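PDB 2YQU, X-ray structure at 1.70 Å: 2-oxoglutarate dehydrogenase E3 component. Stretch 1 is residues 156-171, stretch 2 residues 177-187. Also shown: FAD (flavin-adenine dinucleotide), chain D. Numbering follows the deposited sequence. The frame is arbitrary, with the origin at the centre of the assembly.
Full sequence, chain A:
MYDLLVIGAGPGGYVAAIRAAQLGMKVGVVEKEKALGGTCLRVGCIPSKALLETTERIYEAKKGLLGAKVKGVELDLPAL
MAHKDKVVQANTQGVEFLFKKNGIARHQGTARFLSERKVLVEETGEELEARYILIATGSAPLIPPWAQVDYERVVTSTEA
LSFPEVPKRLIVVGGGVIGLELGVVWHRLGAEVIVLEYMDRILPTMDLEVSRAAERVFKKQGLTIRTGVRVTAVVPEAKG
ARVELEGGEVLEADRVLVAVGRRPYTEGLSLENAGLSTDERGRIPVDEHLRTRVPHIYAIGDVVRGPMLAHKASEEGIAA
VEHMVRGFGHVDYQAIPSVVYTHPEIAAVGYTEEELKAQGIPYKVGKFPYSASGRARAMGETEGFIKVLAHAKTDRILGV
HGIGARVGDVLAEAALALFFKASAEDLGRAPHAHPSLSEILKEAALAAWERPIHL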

# COMPACT_ATOMS: atom_id res chain seq x y z
N THR A 156 -5.81 27.25 -15.88
CA THR A 156 -4.73 26.51 -15.24
C THR A 156 -5.32 25.43 -14.34
O THR A 156 -6.53 25.28 -14.23
N SER A 157 -4.44 24.70 -13.66
CA SER A 157 -4.86 23.59 -12.82
C SER A 157 -5.84 24.03 -11.74
O SER A 157 -6.73 23.29 -11.36
N THR A 158 -5.69 25.26 -11.24
CA THR A 158 -6.54 25.74 -10.16
C THR A 158 -8.02 25.74 -10.53
O THR A 158 -8.87 25.29 -9.75
N GLU A 159 -8.33 26.24 -11.72
CA GLU A 159 -9.70 26.36 -12.18
C GLU A 159 -10.23 25.00 -12.61
O GLU A 159 -11.43 24.73 -12.52
N ALA A 160 -9.33 24.13 -13.05
CA ALA A 160 -9.70 22.78 -13.45
C ALA A 160 -10.10 21.90 -12.26
O ALA A 160 -10.70 20.85 -12.45
N LEU A 161 -9.76 22.32 -11.05
CA LEU A 161 -10.23 21.65 -9.83
C LEU A 161 -11.68 21.99 -9.47
O LEU A 161 -12.25 21.36 -8.57
N SER A 162 -12.25 22.98 -10.17
CA SER A 162 -13.51 23.61 -9.75
C SER A 162 -14.42 23.97 -10.92
O SER A 162 -15.17 24.94 -10.83
N PHE A 163 -14.37 23.23 -12.02
CA PHE A 163 -15.30 23.50 -13.13
C PHE A 163 -16.73 23.47 -12.58
O PHE A 163 -17.08 22.56 -11.82
N PRO A 164 -17.55 24.46 -12.94
CA PRO A 164 -18.95 24.53 -12.48
C PRO A 164 -19.90 23.48 -13.08
O PRO A 164 -21.02 23.31 -12.59
N GLU A 165 -19.46 22.82 -14.15
CA GLU A 165 -20.12 21.62 -14.68
C GLU A 165 -19.08 20.76 -15.38
O GLU A 165 -17.96 21.20 -15.63
N VAL A 166 -19.44 19.52 -15.70
CA VAL A 166 -18.54 18.66 -16.45
C VAL A 166 -18.44 19.20 -17.89
O VAL A 166 -19.47 19.38 -18.55
N PRO A 167 -17.23 19.47 -18.36
CA PRO A 167 -17.06 19.93 -19.75
C PRO A 167 -17.37 18.80 -20.72
O PRO A 167 -16.84 17.70 -20.56
N LYS A 168 -18.23 19.06 -21.70
CA LYS A 168 -18.51 18.04 -22.71
C LYS A 168 -17.22 17.64 -23.42
O LYS A 168 -16.98 16.46 -23.64
N ARG A 169 -16.38 18.62 -23.74
CA ARG A 169 -15.07 18.39 -24.33
C ARG A 169 -14.01 19.16 -23.54
O ARG A 169 -14.16 20.36 -23.30
N LEU A 170 -12.97 18.47 -23.11
CA LEU A 170 -11.84 19.08 -22.42
C LEU A 170 -10.57 18.75 -23.20
O LEU A 170 -10.35 17.60 -23.56
N ILE A 171 -9.75 19.76 -23.48
CA ILE A 171 -8.42 19.53 -24.02
C ILE A 171 -7.42 19.88 -22.93
O ILE A 171 -7.50 20.94 -22.34
N VAL A 177 2.25 15.06 -15.24
CA VAL A 177 1.45 14.48 -14.17
C VAL A 177 0.18 15.28 -13.88
O VAL A 177 -0.90 14.72 -13.84
N ILE A 178 0.32 16.59 -13.70
CA ILE A 178 -0.81 17.40 -13.26
C ILE A 178 -1.96 17.36 -14.27
O ILE A 178 -3.11 17.18 -13.88
N GLY A 179 -1.65 17.53 -15.55
CA GLY A 179 -2.68 17.60 -16.57
C GLY A 179 -3.35 16.27 -16.81
O GLY A 179 -4.55 16.22 -17.05
N LEU A 180 -2.58 15.20 -16.72
CA LEU A 180 -3.09 13.85 -16.91
C LEU A 180 -4.05 13.48 -15.79
O LEU A 180 -5.14 12.96 -16.04
N GLU A 181 -3.65 13.75 -14.56
CA GLU A 181 -4.52 13.55 -13.40
C GLU A 181 -5.85 14.28 -13.54
O GLU A 181 -6.90 13.70 -13.34
N LEU A 182 -5.80 15.56 -13.89
CA LEU A 182 -7.02 16.36 -14.01
C LEU A 182 -7.84 15.95 -15.24
O LEU A 182 -9.08 15.98 -15.20
N GLY A 183 -7.16 15.52 -16.30
CA GLY A 183 -7.80 14.96 -17.47
C GLY A 183 -8.64 13.75 -17.08
O GLY A 183 -9.81 13.65 -17.45
N VAL A 184 -8.04 12.86 -16.29
CA VAL A 184 -8.71 11.64 -15.84
C VAL A 184 -9.90 11.96 -14.93
O VAL A 184 -10.95 11.34 -15.05
N VAL A 185 -9.76 12.94 -14.04
CA VAL A 185 -10.85 13.32 -13.14
C VAL A 185 -12.12 13.61 -13.95
O VAL A 185 -13.18 13.09 -13.63
N TRP A 186 -11.99 14.42 -14.99
CA TRP A 186 -13.15 14.88 -15.75
C TRP A 186 -13.61 13.83 -16.75
O TRP A 186 -14.81 13.71 -17.03
N HIS A 187 -12.67 13.03 -17.26
CA HIS A 187 -13.01 11.90 -18.12
C HIS A 187 -13.92 10.91 -17.39
O HIS A 187 -14.89 10.40 -17.96

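The contact between the helix 177-187 and the preceding segment is built round Trp186, which alone has 163 Å² covered by the other stretch. Its CA-to-CB bond points toward stretch 1, and with chi1 m (-66°) and chi2 at 106° the indole enters the curve of the chain between Ala160 and Pro167. There the ring meets its one polar partner: Trp186 NE1 donates a hydrogen bond of 2.8 Å to Ala160 O, which lies near the plane of the indole, so the buried N-H is satisfied by a backbone carbonyl. Phe163, also directed toward the helix (chi1 m), covers one face of the indole, with Phe163 CD1 3.4 Å from Trp186 CE2. The two aromatic planes are inclined at 52°, an oblique arrangement. Further round, Val166 (chi1 t) meets the indole edge, its CG2 4.1 Å from Trp186 CZ3, while Pro167 CD approaches Trp186 CE3 obliquely at 3.8 Å.

Leu182, one helical turn earlier, forms the second centre. Its mt side chain points toward stretch 1 and spreads its methyls among small and apolar groups: Leu182 CD1 lies 3.7 Å from Ser157 CB and 4.1 Å from Ala160 CB, and Leu182 CD2 lies 3.7 Å from Leu161 CD2. The CA-to-CB bond of Leu161 points away, but its mt rotamer brings the end of the side chain nearer.

From the strand, which runs nearly antiparallel to the helix, Leu170 (tp) points toward it. Leu170 CD2 reaches Trp186 CB at 4.0 Å and Gly183 CA at 4.4 Å, the latter an approach to bare backbone.

Near the start of the helix, Ile178 (mt) places CG2 3.8 Å from Ser157 CB. The flavin borders this end of the contact: Ile178 CD1 is 3.6 Å from FAD C8, and Ser157 OG is 3.7 Å from FAD C8M.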

# COMPACT_ATOMS: atom_id res chain seq x y z
CB THR A 156 -3.84 27.44 -14.38
OG1 THR A 156 -4.59 27.98 -13.28
CG2 THR A 156 -3.39 28.65 -15.19
CB SER A 157 -3.66 22.88 -12.19
OG SER A 157 -2.77 23.80 -11.60
CB THR A 158 -6.10 27.15 -9.75
OG1 THR A 158 -4.79 27.10 -9.17
CG2 THR A 158 -6.97 27.68 -8.63
CB GLU A 159 -9.79 27.35 -13.34
CG GLU A 159 -9.49 28.78 -12.95
CD GLU A 159 -8.01 29.10 -12.76
OE1 GLU A 159 -7.68 29.88 -11.84
OE2 GLU A 159 -7.18 28.60 -13.53
CB ALA A 160 -8.58 22.13 -14.23
CB LEU A 161 -9.33 22.02 -8.65
CG LEU A 161 -7.88 21.55 -8.74
CD1 LEU A 161 -7.02 22.37 -7.78
CD2 LEU A 161 -7.80 20.07 -8.43
CB SER A 162 -13.21 24.89 -8.97
OG SER A 162 -12.36 24.64 -7.87
CB PHE A 163 -15.16 22.48 -14.26
CG PHE A 163 -13.90 22.61 -15.09
CD1 PHE A 163 -13.23 21.47 -15.52
CD2 PHE A 163 -13.40 23.85 -15.47
CE1 PHE A 163 -12.07 21.56 -16.29
CE2 PHE A 163 -12.25 23.95 -16.24
CZ PHE A 163 -11.59 22.80 -16.66
CB PRO A 164 -19.37 25.96 -12.86
CG PRO A 164 -18.47 26.34 -14.01
CD PRO A 164 -17.19 25.59 -13.81
CB GLU A 165 -21.25 22.00 -15.64
CG GLU A 165 -20.81 22.66 -16.94
CD GLU A 165 -20.44 24.13 -16.79
OE1 GLU A 165 -19.36 24.51 -17.29
OE2 GLU A 165 -21.21 24.91 -16.18
CB VAL A 166 -19.03 17.21 -16.47
CG1 VAL A 166 -18.06 16.32 -17.25
CG2 VAL A 166 -19.21 16.70 -15.05
CB PRO A 167 -15.58 20.33 -19.81
CG PRO A 167 -14.92 19.54 -18.75
CD PRO A 167 -15.94 19.34 -17.66
CB LYS A 168 -19.56 18.52 -23.72
CG LYS A 168 -20.01 17.43 -24.68
CD LYS A 168 -21.17 17.88 -25.57
CE LYS A 168 -21.08 17.25 -26.95
NZ LYS A 168 -20.08 17.97 -27.82
CB ARG A 169 -15.07 18.83 -25.81
CG ARG A 169 -15.92 17.94 -26.73
CD ARG A 169 -15.74 18.21 -28.22
NE ARG A 169 -16.26 19.52 -28.63
CZ ARG A 169 -16.09 20.06 -29.84
NH1 ARG A 169 -15.41 19.42 -30.79
NH2 ARG A 169 -16.60 21.25 -30.10
CB LEU A 170 -11.73 18.52 -21.00
CG LEU A 170 -10.48 18.90 -20.20
CD1 LEU A 170 -10.44 20.41 -19.98
CD2 LEU A 170 -10.45 18.16 -18.89
CB ILE A 171 -8.16 20.39 -25.28
CG1 ILE A 171 -9.10 19.97 -26.42
CG2 ILE A 171 -6.70 20.26 -25.73
CD1 ILE A 171 -9.15 20.95 -27.57
CB VAL A 177 2.27 14.34 -12.87
CG1 VAL A 177 1.39 13.83 -11.73
CG2 VAL A 177 3.47 13.40 -13.09
CB ILE A 178 -0.38 18.85 -12.97
CG1 ILE A 178 0.56 18.87 -11.75
CG2 ILE A 178 -1.59 19.74 -12.72
CD1 ILE A 178 1.35 20.14 -11.61
CB LEU A 180 -1.92 12.87 -16.96
CG LEU A 180 -2.17 11.48 -17.54
CD1 LEU A 180 -2.85 11.54 -18.91
CD2 LEU A 180 -0.85 10.74 -17.60
CB GLU A 181 -3.83 13.98 -12.12
CG GLU A 181 -2.79 12.99 -11.62
CD GLU A 181 -2.16 13.39 -10.29
OE1 GLU A 181 -1.48 12.54 -9.69
OE2 GLU A 181 -2.35 14.54 -9.85
CB LEU A 182 -6.70 17.86 -13.98
CG LEU A 182 -6.06 18.34 -12.67
CD1 LEU A 182 -5.61 19.80 -12.76
CD2 LEU A 182 -6.98 18.15 -11.50
CB VAL A 184 -7.71 10.69 -15.13
CG1 VAL A 184 -8.43 9.62 -14.29
CG2 VAL A 184 -6.79 10.04 -16.15
CB VAL A 185 -10.48 14.57 -12.31
CG1 VAL A 185 -11.72 15.22 -11.70
CG2 VAL A 185 -9.49 14.21 -11.21
CB TRP A 186 -12.87 16.25 -16.38
CG TRP A 186 -12.72 17.30 -15.31
CD1 TRP A 186 -11.56 17.89 -14.90
CD2 TRP A 186 -13.75 17.80 -14.45
NE1 TRP A 186 -11.82 18.76 -13.87
CE2 TRP A 186 -13.15 18.72 -13.57
CE3 TRP A 186 -15.13 17.58 -14.36
CZ2 TRP A 186 -13.88 19.42 -12.60
CZ3 TRP A 186 -15.86 18.27 -13.40
CH2 TRP A 186 -15.23 19.18 -12.53
CB HIS A 187 -11.75 11.19 -18.61
CG HIS A 187 -12.03 9.89 -19.28
ND1 HIS A 187 -12.67 9.80 -20.50
CD2 HIS A 187 -11.81 8.62 -18.88
CE1 HIS A 187 -12.81 8.53 -20.83
NE2 HIS A 187 -12.30 7.79 -19.86
PA FAD D . 4.48 25.94 -2.58
O1A FAD D . 4.07 26.47 -3.90
O2A FAD D . 3.63 24.76 -2.10
O5B FAD D . 4.46 27.14 -1.52
C5B FAD D . 4.99 28.40 -1.87
C4B FAD D . 4.23 29.44 -1.09
O4B FAD D . 4.99 30.64 -1.10
C3B FAD D . 2.87 29.77 -1.71
O3B FAD D . 1.85 29.55 -0.77
C2B FAD D . 2.97 31.24 -2.07
O2B FAD D . 1.76 31.93 -1.81
C1B FAD D . 4.10 31.73 -1.19
N9A FAD D . 4.90 32.86 -1.68
C8A FAD D . 5.57 32.98 -2.87
N7A FAD D . 6.22 34.16 -2.88
C5A FAD D . 5.97 34.80 -1.71
C6A FAD D . 6.38 36.03 -1.20
N6A FAD D . 7.29 36.79 -1.80
N1A FAD D . 5.94 36.37 0.06
C2A FAD D . 5.12 35.56 0.81
N3A FAD D . 4.73 34.34 0.29
C4A FAD D . 5.15 33.99 -0.95
N1 FAD D . 3.20 17.21 -5.49
C2 FAD D . 3.30 15.96 -4.92
O2 FAD D . 4.33 15.60 -4.34
N3 FAD D . 2.24 15.10 -5.00
C4 FAD D . 1.08 15.46 -5.65
O4 FAD D . 0.11 14.74 -5.51
C4X FAD D . 0.96 16.73 -6.23
N5 FAD D . -0.20 17.11 -6.88
C5X FAD D . -0.28 18.38 -7.44
C6 FAD D . -1.45 18.76 -8.10
C7 FAD D . -1.55 20.04 -8.67
C7M FAD D . -2.87 20.45 -9.28
C8 FAD D . -0.49 20.93 -8.58
C8M FAD D . -0.67 22.39 -8.89
C9 FAD D . 0.68 20.54 -7.92
C9A FAD D . 0.80 19.27 -7.36
N10 FAD D . 1.97 18.87 -6.71
C10 FAD D . 2.04 17.61 -6.14
C1' FAD D . 3.21 19.73 -6.69
C2' FAD D . 3.28 20.44 -5.33
O2' FAD D . 2.12 21.24 -5.13
C3' FAD D . 4.55 21.26 -5.17
O3' FAD D . 5.68 20.45 -5.47
C4' FAD D . 4.70 21.77 -3.74
O4' FAD D . 3.59 22.56 -3.39
C5' FAD D . 6.01 22.53 -3.57
O5' FAD D . 6.10 23.07 -2.27
P FAD D . 6.90 24.43 -1.99
O1P FAD D . 6.92 24.70 -0.52
O2P FAD D . 8.25 24.43 -2.69
O3P FAD D . 6.05 25.61 -2.71